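Local coordinates for TRAP dicarboxylate transporter-DctP subunit (Rhodobacter sphaeroides, PDB 4PE3), which probably binds a small carboxylate-bearing solute in the periplasm and delivers it to the membrane subunits of a TRAP transporter, at residues D103-L108 and E324-V329; A120-F125 and I147-P152. All blocks are in the same frame, centred on the assembly; numbering follows the deposited sequence. Where two conformers were deposited one is given.

Contact 1 of 2, residues D103-L108 and E324-V329; sequences DPAFGL and EMAQKV
A105 and A326 are the nearest residues across helices 104-108 and 324-329, CA to CA 3.9 Å. The methyl of A105 lies against the backbone of the other helix, CB 3.5 Å from A326 N, and also touches CB of M325, a selenomethionine whose bent chain then turns away. One turn on, L108 and V329 run alongside each other, head to tail, L108 CD2 standing 3.8 Å from V329 CG1; the leucine gets there with CG anti to the backbone N (chi1 180°). V329 CG2 reaches back to A105 CB at 4.0 Å. Polar order comes from D103, the N-cap of its helix: OD1 takes A105 N at 2.9 Å through its anti lone pair and is also hydrogen-bonded to S323 OG, while OD2 accepts from a water that accepts in turn from M325 N. An alanine here would remove the carboxylate, and A105 N would probably lose its cap, S323 OG one partner, and the water its link between the two helix starts. The axes run 25° apart, both helices pointing the same way. Helix 302-320 packs on P104 and L108 through V319 and W316, and helix 131-139 on F106 and M325.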
ATOM      1  N   ASP A 103       8.356 -14.706   4.965  1.00 17.06           N
ATOM      2  CA  ASP A 103       9.020 -14.032   6.071  1.00 16.76           C
ATOM      3  C   ASP A 103       8.109 -12.927   6.559  1.00 15.48           C
ATOM      4  O   ASP A 103       7.582 -12.163   5.747  1.00 15.38           O
ATOM      5  CB  ASP A 103      10.350 -13.428   5.622  1.00 18.86           C
ATOM      6  CG  ASP A 103      11.223 -13.010   6.791  1.00 18.36           C
ATOM      7  OD1 ASP A 103      10.844 -12.099   7.556  1.00 17.33           O
ATOM      8  OD2 ASP A 103      12.319 -13.583   6.950  1.00 21.12           O
ATOM      9  N   PRO A 104       7.896 -12.831   7.883  1.00 16.98           N
ATOM     10  CA  PRO A 104       6.981 -11.767   8.333  1.00 17.00           C
ATOM     11  C   PRO A 104       7.431 -10.360   7.929  1.00 14.72           C
ATOM     12  O   PRO A 104       6.626  -9.426   7.934  1.00 17.61           O
ATOM     13  CB  PRO A 104       6.963 -11.901   9.857  1.00 20.46           C
ATOM     14  CG  PRO A 104       7.749 -13.142  10.195  1.00 24.95           C
ATOM     15  CD  PRO A 104       8.502 -13.593   8.988  1.00 18.36           C
ATOM     16  N   ALA A 105       8.705 -10.189   7.597  1.00 15.57           N
ATOM     17  CA  ALA A 105       9.193  -8.899   7.125  1.00 14.36           C
ATOM     18  C   ALA A 105       8.406  -8.404   5.920  1.00 13.46           C
ATOM     19  O   ALA A 105       8.238  -7.204   5.723  1.00 13.95           O
ATOM     20  CB  ALA A 105      10.670  -8.988   6.768  1.00 15.65           C
ATOM     21  N   PHE A 106       7.967  -9.334   5.074  1.00 14.29           N
ATOM     22  CA  PHE A 106       7.231  -8.956   3.879  1.00 13.33           C
ATOM     23  C   PHE A 106       5.931  -8.254   4.245  1.00 12.57           C
ATOM     24  O   PHE A 106       5.578  -7.249   3.625  1.00 14.00           O
ATOM     25  CB  PHE A 106       6.962 -10.180   2.986  1.00 14.02           C
ATOM     26  CG  PHE A 106       8.165 -10.648   2.192  1.00 14.08           C
ATOM     27  CD1 PHE A 106       8.601  -9.933   1.088  1.00 14.52           C
ATOM     28  CD2 PHE A 106       8.860 -11.793   2.559  1.00 16.01           C
ATOM     29  CE1 PHE A 106       9.703 -10.352   0.359  1.00 14.98           C
ATOM     30  CE2 PHE A 106       9.954 -12.216   1.834  1.00 16.35           C
ATOM     31  CZ  PHE A 106      10.363 -11.495   0.722  1.00 16.34           C
ATOM     32  N   GLY A 107       5.224  -8.793   5.234  1.00 13.98           N
ATOM     33  CA  GLY A 107       3.962  -8.206   5.672  1.00 13.25           C
ATOM     34  C   GLY A 107       4.179  -6.835   6.279  1.00 13.86           C
ATOM     35  O   GLY A 107       3.417  -5.882   6.040  1.00 14.33           O
ATOM     36  N   LEU A 108       5.229  -6.734   7.090  1.00 13.50           N
ATOM     37  CA  LEU A 108       5.502  -5.489   7.787  1.00 11.82           C
ATOM     38  C   LEU A 108       5.921  -4.354   6.841  1.00 13.17           C
ATOM     39  O   LEU A 108       5.393  -3.242   6.913  1.00 15.29           O
ATOM     40  CB  LEU A 108       6.544  -5.690   8.899  1.00 14.29           C
ATOM     41  CG  LEU A 108       6.886  -4.423   9.673  1.00 14.69           C
ATOM     42  CD1 LEU A 108       5.665  -3.894  10.425  1.00 15.32           C
ATOM     43  CD2 LEU A 108       8.050  -4.658  10.638  1.00 15.56           C
ATOM     44  N   GLU A 324      14.696 -12.139  11.708  1.00 21.47           N
ATOM     45  CA  GLU A 324      15.788 -11.192  11.612  1.00 22.35           C
ATOM     46  C   GLU A 324      15.462 -10.065  10.648  1.00 20.87           C
ATOM     47  O   GLU A 324      15.709  -8.896  10.951  1.00 22.10           O
ATOM     48  CB  GLU A 324      17.061 -11.893  11.157  1.00 23.98           C
ATOM     49  CG  GLU A 324      18.301 -11.054  11.369  1.00 31.45           C
ATOM     50  CD  GLU A 324      19.562 -11.874  11.264  1.00 35.03           C
ATOM     51  OE1 GLU A 324      20.079 -12.031  10.137  1.00 42.47           O
ATOM     52  OE2 GLU A 324      20.018 -12.382  12.298  1.00 36.10           O
HETATM   53  N   MSE A 325      14.915 -10.402   9.486  1.00 19.41           N
HETATM   54  CA  MSE A 325      14.593  -9.378   8.506  1.00 18.32           C
HETATM   55  C   MSE A 325      13.459  -8.466   8.981  1.00 18.43           C
HETATM   56  O   MSE A 325      13.433  -7.276   8.659  1.00 18.27           O
HETATM   57  CB  MSE A 325      14.225 -10.003   7.159  1.00 19.20           C
HETATM   58  CG  MSE A 325      15.395 -10.426   6.312  1.00 25.75           C
HETATM   59 SE   MSE A 325      16.699  -8.998   6.098  0.84 27.34          SE
HETATM   60  CE  MSE A 325      15.703  -7.734   5.108  1.00 24.74           C
ATOM     61  N   ALA A 326      12.518  -9.004   9.746  1.00 16.95           N
ATOM     62  CA  ALA A 326      11.447  -8.154  10.259  1.00 18.31           C
ATOM     63  C   ALA A 326      12.010  -7.113  11.220  1.00 17.71           C
ATOM     64  O   ALA A 326      11.602  -5.949  11.195  1.00 18.65           O
ATOM     65  CB  ALA A 326      10.360  -8.983  10.933  1.00 17.30           C
ATOM     66  N   GLN A 327      12.977  -7.512  12.040  1.00 19.10           N
ATOM     67  CA  GLN A 327      13.616  -6.569  12.935  1.00 20.52           C
ATOM     68  C   GLN A 327      14.369  -5.488  12.155  1.00 20.52           C
ATOM     69  O   GLN A 327      14.337  -4.307  12.518  1.00 20.85           O
ATOM     70  CB  GLN A 327      14.580  -7.294  13.868  1.00 22.60           C
ATOM     71  CG  GLN A 327      15.277  -6.373  14.839  1.00 24.43           C
ATOM     72  CD  GLN A 327      14.356  -5.836  15.905  1.00 27.67           C
ATOM     73  OE1 GLN A 327      13.651  -6.592  16.579  1.00 30.49           O
ATOM     74  NE2 GLN A 327      14.339  -4.516  16.058  1.00 28.93           N
ATOM     75  N   LYS A 328      15.006  -5.880  11.056  1.00 20.27           N
ATOM     76  CA  LYS A 328      15.701  -4.916  10.221  1.00 20.44           C
ATOM     77  C   LYS A 328      14.724  -3.933   9.557  1.00 18.86           C
ATOM     78  O   LYS A 328      15.008  -2.747   9.466  1.00 19.61           O
ATOM     79  CB  LYS A 328      16.514  -5.636   9.157  1.00 21.81           C
ATOM     80  CG  LYS A 328      17.515  -4.752   8.446  1.00 31.19           C
ATOM     81  CD  LYS A 328      18.635  -5.587   7.829  1.00 28.70           C
ATOM     82  CE  LYS A 328      19.725  -4.727   7.218  1.00 31.93           C
ATOM     83  NZ  LYS A 328      20.352  -5.381   6.038  1.00 29.35           N
ATOM     84  N   VAL A 329      13.598  -4.435   9.052  1.00 17.26           N
ATOM     85  CA  VAL A 329      12.550  -3.549   8.534  1.00 16.54           C
ATOM     86  C   VAL A 329      12.095  -2.576   9.638  1.00 17.77           C
ATOM     87  O   VAL A 329      12.044  -1.357   9.434  1.00 17.54           O
ATOM     88  CB  VAL A 329      11.354  -4.347   7.989  1.00 14.64           C
ATOM     89  CG1 VAL A 329      10.179  -3.400   7.711  1.00 17.72           C
ATOM     90  CG2 VAL A 329      11.752  -5.139   6.730  1.00 15.14           C
TER
HETATM   91  O   HOH W   1      14.615 -13.151   8.424  1.00 18.58           O

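Contact 2 of 2, residues A120-F125 and I147-P152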
ATOM      1  N   ALA A 120       3.532  10.031  -0.539  1.00 12.49           N
ATOM      2  CA  ALA A 120       4.873  10.607  -0.668  1.00 12.61           C
ATOM      3  C   ALA A 120       5.792  10.166   0.470  1.00 11.94           C
ATOM      4  O   ALA A 120       7.001  10.018   0.282  1.00 14.52           O
ATOM      5  CB  ALA A 120       4.801  12.118  -0.745  1.00 15.96           C
ATOM      6  N   GLN A 121       5.227   9.976   1.658  1.00 13.28           N
ATOM      7  CA  GLN A 121       6.039   9.557   2.800  1.00 12.46           C
ATOM      8  C   GLN A 121       6.603   8.158   2.590  1.00 11.09           C
ATOM      9  O   GLN A 121       7.800   7.923   2.778  1.00 13.11           O
ATOM     10  CB  GLN A 121       5.238   9.602   4.094  1.00 13.31           C
ATOM     11  CG  GLN A 121       4.796  10.996   4.512  1.00 14.73           C
ATOM     12  CD  GLN A 121       3.939  10.982   5.757  1.00 14.80           C
ATOM     13  OE1 GLN A 121       3.356   9.968   6.139  1.00 14.39           O
ATOM     14  NE2 GLN A 121       3.876  12.119   6.418  1.00 14.73           N
HETATM   15  N   MSE A 122       5.750   7.228   2.191  1.00 11.75           N
HETATM   16  CA  MSE A 122       6.197   5.856   1.935  1.00 11.89           C
HETATM   17  C   MSE A 122       7.202   5.784   0.778  1.00 12.88           C
HETATM   18  O   MSE A 122       8.210   5.067   0.838  1.00 12.06           O
HETATM   19  CB  MSE A 122       4.983   4.966   1.686  1.00 11.46           C
HETATM   20  CG  MSE A 122       5.324   3.489   1.520  1.00 12.19           C
HETATM   21 SE   MSE A 122       5.776   3.003  -0.286  1.00 11.29          SE
HETATM   22  CE  MSE A 122       4.027   2.897  -1.056  1.00 13.52           C
ATOM     23  N   ILE A 123       6.927   6.546  -0.270  0.88 12.13           N
ATOM     24  CA  ILE A 123       7.809   6.580  -1.431  0.88 14.11           C
ATOM     25  C   ILE A 123       9.186   7.133  -1.043  0.88 13.65           C
ATOM     26  O   ILE A 123      10.215   6.625  -1.481  0.88 13.04           O
ATOM     27  CB  ILE A 123       7.169   7.389  -2.575  0.88 12.91           C
ATOM     28  CG1 ILE A 123       6.085   6.549  -3.269  0.88 13.24           C
ATOM     29  CG2 ILE A 123       8.195   7.823  -3.583  0.88 15.51           C
ATOM     30  CD1 ILE A 123       4.967   7.350  -3.886  0.88 18.03           C
ATOM     31  N   ASP A 124       9.214   8.162  -0.206  1.00 14.28           N
ATOM     32  CA  ASP A 124      10.482   8.707   0.271  1.00 16.44           C
ATOM     33  C   ASP A 124      11.223   7.719   1.167  1.00 14.74           C
ATOM     34  O   ASP A 124      12.449   7.572   1.056  1.00 16.63           O
ATOM     35  CB  ASP A 124      10.275  10.047   0.975  1.00 15.67           C
ATOM     36  CG  ASP A 124      11.583  10.720   1.301  1.00 19.37           C
ATOM     37  OD1 ASP A 124      12.218  11.209   0.349  1.00 21.34           O
ATOM     38  OD2 ASP A 124      11.978  10.742   2.486  1.00 24.32           O
ATOM     39  N   PHE A 125      10.491   7.024   2.035  1.00 13.57           N
ATOM     40  CA  PHE A 125      11.092   5.946   2.815  1.00 13.15           C
ATOM     41  C   PHE A 125      11.772   4.901   1.915  1.00 12.84           C
ATOM     42  O   PHE A 125      12.920   4.478   2.156  1.00 15.01           O
ATOM     43  CB  PHE A 125      10.051   5.284   3.699  1.00 13.52           C
ATOM     44  CG  PHE A 125      10.503   3.998   4.313  1.00 13.74           C
ATOM     45  CD1 PHE A 125      11.495   3.975   5.268  1.00 15.25           C
ATOM     46  CD2 PHE A 125       9.914   2.804   3.945  1.00 16.62           C
ATOM     47  CE1 PHE A 125      11.897   2.798   5.835  1.00 17.94           C
ATOM     48  CE2 PHE A 125      10.324   1.610   4.509  1.00 15.62           C
ATOM     49  CZ  PHE A 125      11.318   1.603   5.442  1.00 17.65           C
ATOM     50  N   ILE A 147      12.785  -2.948  -8.605  1.00 15.90           N
ATOM     51  CA  ILE A 147      12.973  -1.755  -9.430  1.00 16.10           C
ATOM     52  C   ILE A 147      12.422  -0.508  -8.732  1.00 16.20           C
ATOM     53  O   ILE A 147      13.134   0.483  -8.586  1.00 18.35           O
ATOM     54  CB  ILE A 147      12.310  -1.912 -10.804  1.00 16.64           C
ATOM     55  CG1 ILE A 147      12.948  -3.086 -11.544  1.00 17.39           C
ATOM     56  CG2 ILE A 147      12.455  -0.629 -11.634  1.00 15.51           C
ATOM     57  CD1 ILE A 147      12.128  -3.587 -12.712  1.00 21.29           C
ATOM     58  N   GLY A 148      11.162  -0.554  -8.305  1.00 13.29           N
ATOM     59  CA  GLY A 148      10.587   0.569  -7.595  1.00 13.89           C
ATOM     60  C   GLY A 148       9.202   0.270  -7.071  1.00 12.58           C
ATOM     61  O   GLY A 148       8.626  -0.788  -7.310  1.00 13.56           O
ATOM     62  N   VAL A 149       8.672   1.248  -6.342  1.00 11.86           N
ATOM     63  CA  VAL A 149       7.458   1.066  -5.579  1.00 12.95           C
ATOM     64  C   VAL A 149       6.293   1.821  -6.212  1.00 12.19           C
ATOM     65  O   VAL A 149       6.470   2.835  -6.903  1.00 13.18           O
ATOM     66  CB  VAL A 149       7.683   1.515  -4.092  1.00 16.74           C
ATOM     67  CG1 VAL A 149       7.717   3.033  -3.972  1.00 17.65           C
ATOM     68  CG2 VAL A 149       6.632   0.932  -3.213  1.00 18.04           C
ATOM     69  N   SER A 150       5.089   1.307  -5.980  1.00 12.59           N
ATOM     70  CA  SER A 150       3.871   2.021  -6.305  1.00 12.96           C
ATOM     71  C   SER A 150       2.858   1.689  -5.235  1.00 12.35           C
ATOM     72  O   SER A 150       3.170   1.007  -4.282  1.00 11.96           O
ATOM     73  CB  SER A 150       3.393   1.577  -7.677  1.00 18.32           C
ATOM     74  OG  SER A 150       3.295   0.162  -7.755  1.00 24.17           O
ATOM     75  N   THR A 151       1.637   2.196  -5.378  1.00 12.42           N
ATOM     76  CA  THR A 151       0.577   1.856  -4.444  1.00 10.86           C
ATOM     77  C   THR A 151      -0.815   1.988  -5.078  1.00 10.52           C
ATOM     78  O   THR A 151      -1.034   2.849  -5.910  1.00 11.40           O
ATOM     79  CB  THR A 151       0.678   2.762  -3.188  1.00 11.81           C
ATOM     80  OG1 THR A 151      -0.361   2.436  -2.254  1.00 11.30           O
ATOM     81  CG2 THR A 151       0.548   4.204  -3.584  1.00 11.98           C
ATOM     82  N   PRO A 152      -1.759   1.154  -4.642  1.00 10.57           N
ATOM     83  CA  PRO A 152      -3.158   1.398  -5.019  1.00 11.27           C
ATOM     84  C   PRO A 152      -3.818   2.479  -4.148  1.00  9.48           C
ATOM     85  O   PRO A 152      -5.013   2.760  -4.318  1.00 10.31           O
ATOM     86  CB  PRO A 152      -3.824   0.053  -4.762  1.00 12.18           C
ATOM     87  CG  PRO A 152      -3.009  -0.532  -3.640  1.00 14.50           C
ATOM     88  CD  PRO A 152      -1.598  -0.118  -3.918  1.00 11.64           C
TER
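M122 and I123 of helix 119-128 pack on V149 near the end of strand 144-150, an outermost strand of the five-stranded mixed sheet in this two-domain solute-binding fold. Helix and strand run nearly antiparallel, at 162°, with their short axes 9.1 Å apart, so side chains bridge most of the interval. The tight part is apolar. V149 offers both methyls: CG1 meets I123 CG1 at 3.9 Å, whereas CG2 touches the selenium of M122, a selenomethionine, at 3.7 Å (SE to CG2). M122 leaves the helix with CG anti to the backbone N (chi1 -175°), then bends at both following torsions, which carries SE and CE across the valine at a slant and on toward the end of the strand. I123 has two deposited conformers, so its contact holds for the one described and is less certain.

The loose side is the outer face of the helix, where Q121 and D124 are both partly exposed; D124 forms a salt bridge with K340 and a hydrogen bond with Y336. The strand's polar groups are buried and held separately: S150 points away from the helix, its OG hydrogen-bonded to V243 O on the adjacent strand 243-248, and V149 O receives Q267 and Q271 of the long helix 257-291. T151, just past the strand, has its hydroxyl hydrogen-bonded to P241 O and to G153 N, leaving its carbon side to M122. There the CE methyl of M122 stops 4.0 Å from T151 CB and 3.8 Å from S150 O.

The two contacts are nested along the chain: contact 2 lies within the long loop closed by contact 1, and helix 119-128 follows helix 104-110. Their centres are about 17 Å apart and their nearest atoms about 5 Å, without touching. Contact 2 is the more central, its centre about 8 Å from that of the chain against about 16 Å for contact 1. The C-terminal helix 324-339 serves both, since its first turns form contact 1 and its Y336 stacks edge-to-face with F125 of helix 119-128. A bound zinc ion lies about 11 Å from the I123 side chain. The structure is the open apo form, without bound solute.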